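Local atomic coordinates of putative uncharacterized protein gbs0355 (Streptococcus agalactiae, PDB entry 3OKZ), a protein that is of unknown function but belongs to the LytR/CpsA/Psr family, whose members probably attach glycopolymers to the cell wall of Gram-positive bacteria. Residues 64-78 against 82-96. Residues are numbered along the deposited sequence; the frame is centred on the assembly and turned at random.
Sequences RDVLIKLSGPKNNGQ and EAKLNAAYASGGAEM
Met-96, modelled as selenomethionine, packs against residues 71-76. Its CG touches Ser-71 O. CG is anti to the backbone N (chi1 -172°), and the chain then bends at chi3, which brings the methyl CE in among Gly-72, Pro-73 and Asn-76. CE lies 3.7 Å from Pro-73 CD, and the two side chains cross at about a right angle. Near it, Asn-76 ND2 donates to Ser-91 O over 2.9 Å. The bond uses a lone pair of the carbonyl but is bent, with an N-H...O angle of 134°, and the oxygen lies 16° out of the amide plane. Ser-91 has just left the helix 87-90, and its OG turns back to bond Ala-87 O. That oxygen also takes Ser-91 N, from the other face of its plane.

Strands 67-69 and 82-84 form a small antiparallel beta hairpin with a long connection, within the LytR/CpsA/Psr family region. Beside it, Leu-67 bonds the backbone of Gln-260 in strand 258-261, at the edge of the large mixed sheet. Ile-68 and Ala-83 are the hydrogen-bonded pair, with Ile-68 N to Ala-83 O at 3.0 Å and Ala-83 N to Ile-68 O at 3.1 Å. Two further backbone bonds follow as residues 84-87 turn: Leu-85 N to Val-66 O at 2.8 Å and Asn-86 N to Arg-64 O at 3.0 Å.

Leu-70 packs on strand 82-84 and on helix 87-90. CD1 lies on Ala-83 CB at 4.2 Å and touches Ala-87 CB. Its other branch, CD2, reaches Ala-88 CB at 4.4 Å. Leu-85 is buried. Its CD1 meets Ile-68 CD1, while its CB sits beside Val-66. Thr-100 of helix 93-105 touches both Leu-85 and Ile-68, and Met-45 of strand 41-51 also packs on Leu-85.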
loop_
_atom_site.group_PDB
_atom_site.type_symbol
_atom_site.label_atom_id
_atom_site.label_comp_id
_atom_site.label_asym_id
_atom_site.label_seq_id
_atom_site.Cartn_x
_atom_site.Cartn_y
_atom_site.Cartn_z
ATOM N N ARG A 64 1.353 8.589 -3.121
ATOM C CA ARG A 64 0.093 8.971 -3.767
ATOM C C ARG A 64 0.174 10.166 -4.709
ATOM O O ARG A 64 -0.671 10.314 -5.593
ATOM C CB ARG A 64 -0.949 9.286 -2.702
ATOM C CG ARG A 64 -0.476 10.349 -1.705
ATOM C CD ARG A 64 -1.594 10.775 -0.777
ATOM N NE ARG A 64 -2.262 9.618 -0.196
ATOM C CZ ARG A 64 -3.283 9.694 0.648
ATOM N NH1 ARG A 64 -3.756 10.880 1.015
ATOM N NH2 ARG A 64 -3.832 8.585 1.121
ATOM N N ASP A 65 1.176 11.023 -4.508
ATOM C CA ASP A 65 1.348 12.225 -5.324
ATOM C C ASP A 65 2.226 12.026 -6.566
ATOM O O ASP A 65 2.490 12.969 -7.309
ATOM C CB ASP A 65 1.902 13.369 -4.453
ATOM C CG ASP A 65 0.860 13.923 -3.463
ATOM O OD1 ASP A 65 1.240 14.693 -2.550
ATOM O OD2 ASP A 65 -0.340 13.600 -3.598
ATOM N N VAL A 66 2.670 10.797 -6.796
ATOM C CA VAL A 66 3.501 10.484 -7.957
ATOM C C VAL A 66 2.761 10.795 -9.263
ATOM O O VAL A 66 1.600 10.414 -9.437
ATOM C CB VAL A 66 3.922 9.001 -7.922
ATOM C CG1 VAL A 66 4.459 8.567 -9.267
ATOM C CG2 VAL A 66 4.986 8.810 -6.857
ATOM N N LEU A 67 3.429 11.497 -10.175
ATOM C CA LEU A 67 2.822 11.868 -11.457
ATOM C C LEU A 67 2.838 10.677 -12.401
ATOM O O LEU A 67 3.910 10.194 -12.774
ATOM C CB LEU A 67 3.598 13.027 -12.084
ATOM C CG LEU A 67 3.032 13.694 -13.329
ATOM C CD1 LEU A 67 1.676 14.312 -13.024
ATOM C CD2 LEU A 67 4.007 14.745 -13.794
ATOM N N ILE A 68 1.661 10.215 -12.809
ATOM C CA ILE A 68 1.590 9.053 -13.687
ATOM C C ILE A 68 0.493 9.157 -14.747
ATOM O O ILE A 68 -0.485 9.881 -14.571
ATOM C CB ILE A 68 1.346 7.764 -12.844
ATOM C CG1 ILE A 68 2.096 6.575 -13.454
ATOM C CG2 ILE A 68 -0.140 7.424 -12.815
ATOM C CD1 ILE A 68 2.043 5.332 -12.599
ATOM N N LYS A 69 0.662 8.432 -15.848
ATOM C CA LYS A 69 -0.337 8.408 -16.914
ATOM C C LYS A 69 -1.258 7.238 -16.587
ATOM O O LYS A 69 -0.964 6.091 -16.926
ATOM C CB LYS A 69 0.333 8.176 -18.272
ATOM C CG LYS A 69 -0.626 7.945 -19.432
ATOM C CD LYS A 69 0.158 7.668 -20.710
ATOM C CE LYS A 69 -0.752 7.481 -21.916
ATOM N NZ LYS A 69 -1.620 8.675 -22.174
ATOM N N LEU A 70 -2.363 7.531 -15.912
ATOM C CA LEU A 70 -3.302 6.491 -15.518
ATOM C C LEU A 70 -3.543 5.426 -16.565
ATOM O O LEU A 70 -3.761 5.732 -17.732
ATOM C CB LEU A 70 -4.651 7.090 -15.155
ATOM C CG LEU A 70 -4.665 8.207 -14.126
ATOM C CD1 LEU A 70 -6.122 8.567 -13.819
ATOM C CD2 LEU A 70 -3.922 7.754 -12.871
ATOM N N SER A 71 -3.506 4.173 -16.132
ATOM C CA SER A 71 -3.776 3.045 -17.008
ATOM C C SER A 71 -5.122 2.529 -16.520
ATOM O O SER A 71 -5.394 2.563 -15.325
ATOM C CB SER A 71 -2.706 1.964 -16.847
ATOM O OG SER A 71 -1.420 2.479 -17.129
ATOM N N GLY A 72 -5.969 2.070 -17.434
ATOM C CA GLY A 72 -7.270 1.568 -17.024
ATOM C C GLY A 72 -8.120 1.016 -18.154
ATOM O O GLY A 72 -7.639 0.852 -19.279
ATOM N N PRO A 73 -9.396 0.706 -17.881
ATOM C CA PRO A 73 -10.311 0.167 -18.889
ATOM C C PRO A 73 -10.874 1.254 -19.812
ATOM O O PRO A 73 -11.308 2.321 -19.362
ATOM C CB PRO A 73 -11.380 -0.522 -18.043
ATOM C CG PRO A 73 -11.460 0.353 -16.853
ATOM C CD PRO A 73 -10.003 0.640 -16.542
ATOM N N LYS A 74 -10.858 0.974 -21.110
ATOM C CA LYS A 74 -11.333 1.929 -22.105
ATOM C C LYS A 74 -12.649 2.597 -21.724
ATOM O O LYS A 74 -12.898 3.749 -22.075
ATOM C CB LYS A 74 -11.467 1.233 -23.461
ATOM C CG LYS A 74 -11.963 2.128 -24.577
ATOM C CD LYS A 74 -11.923 1.407 -25.915
ATOM C CE LYS A 74 -12.509 2.268 -27.012
ATOM N NZ LYS A 74 -11.846 3.595 -27.046
ATOM N N ASN A 75 -13.486 1.877 -20.991
ATOM C CA ASN A 75 -14.774 2.413 -20.585
ATOM C C ASN A 75 -14.646 3.424 -19.439
ATOM O O ASN A 75 -15.636 3.749 -18.785
ATOM C CB ASN A 75 -15.691 1.252 -20.183
ATOM C CG ASN A 75 -17.166 1.599 -20.295
ATOM O OD1 ASN A 75 -18.013 0.710 -20.430
ATOM N ND2 ASN A 75 -17.484 2.887 -20.231
ATOM N N ASN A 76 -13.435 3.933 -19.203
ATOM C CA ASN A 76 -13.216 4.900 -18.118
ATOM C C ASN A 76 -12.752 6.281 -18.607
ATOM O O ASN A 76 -11.737 6.410 -19.308
ATOM C CB ASN A 76 -12.202 4.345 -17.105
ATOM C CG ASN A 76 -12.456 4.852 -15.688
ATOM O OD1 ASN A 76 -12.362 6.051 -15.412
ATOM N ND2 ASN A 76 -12.794 3.938 -14.787
ATOM N N GLY A 77 -13.499 7.311 -18.217
ATOM C CA GLY A 77 -13.159 8.662 -18.627
ATOM C C GLY A 77 -11.761 9.138 -18.253
ATOM O O GLY A 77 -11.226 10.059 -18.864
ATOM N N GLN A 78 -11.151 8.506 -17.260
ATOM C CA GLN A 78 -9.829 8.928 -16.828
ATOM C C GLN A 78 -8.630 8.096 -17.287
ATOM O O GLN A 78 -7.503 8.372 -16.885
ATOM C CB GLN A 78 -9.812 9.048 -15.304
ATOM C CG GLN A 78 -10.563 10.248 -14.787
ATOM C CD GLN A 78 -10.010 11.533 -15.358
ATOM O OE1 GLN A 78 -8.808 11.636 -15.615
ATOM N NE2 GLN A 78 -10.878 12.528 -15.548
ATOM N N GLU A 82 -2.919 12.115 -17.437
ATOM C CA GLU A 82 -1.902 12.421 -16.444
ATOM C C GLU A 82 -2.539 12.972 -15.175
ATOM O O GLU A 82 -3.229 13.988 -15.201
ATOM C CB GLU A 82 -0.891 13.429 -16.994
ATOM C CG GLU A 82 0.160 12.819 -17.919
ATOM C CD GLU A 82 1.241 13.822 -18.301
ATOM O OE1 GLU A 82 1.517 14.734 -17.492
ATOM O OE2 GLU A 82 1.826 13.696 -19.400
ATOM N N ALA A 83 -2.292 12.289 -14.061
ATOM C CA ALA A 83 -2.844 12.678 -12.771
ATOM C C ALA A 83 -1.934 12.150 -11.672
ATOM O O ALA A 83 -0.849 11.634 -11.951
ATOM C CB ALA A 83 -4.234 12.087 -12.620
ATOM N N LYS A 84 -2.363 12.295 -10.423
ATOM C CA LYS A 84 -1.584 11.772 -9.318
ATOM C C LYS A 84 -1.938 10.284 -9.270
ATOM O O LYS A 84 -3.047 9.898 -9.641
ATOM C CB LYS A 84 -1.986 12.430 -7.989
ATOM C CG LYS A 84 -1.522 13.875 -7.756
ATOM C CD LYS A 84 -1.968 14.340 -6.352
ATOM C CE LYS A 84 -1.475 15.737 -5.981
ATOM N NZ LYS A 84 -2.134 16.825 -6.764
ATOM N N LEU A 85 -0.996 9.456 -8.826
ATOM C CA LEU A 85 -1.215 8.011 -8.715
ATOM C C LEU A 85 -2.427 7.715 -7.837
ATOM O O LEU A 85 -3.052 6.655 -7.930
ATOM C CB LEU A 85 0.002 7.346 -8.080
ATOM C CG LEU A 85 -0.156 5.849 -7.812
ATOM C CD1 LEU A 85 -0.362 5.187 -9.156
ATOM C CD2 LEU A 85 1.076 5.256 -7.082
ATOM N N ASN A 86 -2.726 8.666 -6.966
ATOM C CA ASN A 86 -3.835 8.557 -6.040
ATOM C C ASN A 86 -5.170 8.430 -6.780
ATOM O O ASN A 86 -6.092 7.768 -6.294
ATOM C CB ASN A 86 -3.833 9.797 -5.137
ATOM C CG ASN A 86 -4.924 9.771 -4.095
ATOM O OD1 ASN A 86 -4.910 8.947 -3.180
ATOM N ND2 ASN A 86 -5.883 10.681 -4.227
ATOM N N ALA A 87 -5.254 9.038 -7.966
ATOM C CA ALA A 87 -6.485 9.049 -8.761
ATOM C C ALA A 87 -6.905 7.763 -9.465
ATOM O O ALA A 87 -8.024 7.690 -9.971
ATOM C CB ALA A 87 -6.425 10.179 -9.783
ATOM N N ALA A 88 -6.033 6.761 -9.520
ATOM C CA ALA A 88 -6.392 5.508 -10.178
ATOM C C ALA A 88 -7.616 4.898 -9.496
ATOM O O ALA A 88 -8.671 4.741 -10.112
ATOM C CB ALA A 88 -5.236 4.541 -10.132
ATOM N N TYR A 89 -7.474 4.558 -8.220
ATOM C CA TYR A 89 -8.580 3.978 -7.459
ATOM C C TYR A 89 -9.741 4.969 -7.412
ATOM O O TYR A 89 -10.891 4.603 -7.647
ATOM C CB TYR A 89 -8.119 3.642 -6.036
ATOM C CG TYR A 89 -9.063 2.759 -5.248
ATOM C CD1 TYR A 89 -10.207 3.281 -4.647
ATOM C CD2 TYR A 89 -8.803 1.395 -5.089
ATOM C CE1 TYR A 89 -11.067 2.461 -3.902
ATOM C CE2 TYR A 89 -9.653 0.572 -4.349
ATOM C CZ TYR A 89 -10.778 1.110 -3.761
ATOM O OH TYR A 89 -11.615 0.297 -3.033
ATOM N N ALA A 90 -9.430 6.227 -7.119
ATOM C CA ALA A 90 -10.442 7.286 -7.047
ATOM C C ALA A 90 -11.419 7.297 -8.230
ATOM O O ALA A 90 -12.616 7.507 -8.045
ATOM C CB ALA A 90 -9.765 8.644 -6.929
ATOM N N SER A 91 -10.923 7.073 -9.438
ATOM C CA SER A 91 -11.809 7.079 -10.593
ATOM C C SER A 91 -11.872 5.755 -11.352
ATOM O O SER A 91 -12.216 5.725 -12.533
ATOM C CB SER A 91 -11.392 8.194 -11.544
ATOM O OG SER A 91 -10.022 8.078 -11.871
ATOM N N GLY A 92 -11.546 4.659 -10.681
ATOM C CA GLY A 92 -11.573 3.365 -11.341
ATOM C C GLY A 92 -11.420 2.248 -10.336
ATOM O O GLY A 92 -11.400 1.071 -10.691
ATOM N N GLY A 93 -11.302 2.633 -9.071
ATOM C CA GLY A 93 -11.160 1.670 -7.999
ATOM C C GLY A 93 -10.076 0.631 -8.183
ATOM O O GLY A 93 -9.202 0.761 -9.036
ATOM N N ALA A 94 -10.157 -0.413 -7.365
ATOM C CA ALA A 94 -9.209 -1.521 -7.359
ATOM C C ALA A 94 -8.565 -1.846 -8.708
ATOM O O ALA A 94 -7.334 -1.826 -8.837
ATOM C CB ALA A 94 -9.891 -2.761 -6.800
ATOM N N GLU A 95 -9.395 -2.151 -9.704
ATOM C CA GLU A 95 -8.910 -2.494 -11.041
ATOM C C GLU A 95 -7.940 -1.499 -11.667
ATOM O O GLU A 95 -6.886 -1.887 -12.186
ATOM C CB GLU A 95 -10.098 -2.690 -11.975
ATOM C CG GLU A 95 -9.752 -2.749 -13.452
ATOM C CD GLU A 95 -10.927 -3.217 -14.281
ATOM O OE1 GLU A 95 -11.064 -4.445 -14.488
ATOM O OE2 GLU A 95 -11.723 -2.357 -14.710
HETATM N N MSE A 96 -8.301 -0.220 -11.629
HETATM C CA MSE A 96 -7.472 0.829 -12.218
HETATM C C MSE A 96 -6.224 1.046 -11.382
HETATM O O MSE A 96 -5.154 1.324 -11.913
HETATM C CB MSE A 96 -8.272 2.134 -12.349
HETATM C CG MSE A 96 -7.571 3.242 -13.134
HETATM SE SE MSE A 96 -8.818 4.615 -13.741
HETATM C CE MSE A 96 -9.007 4.056 -15.579
#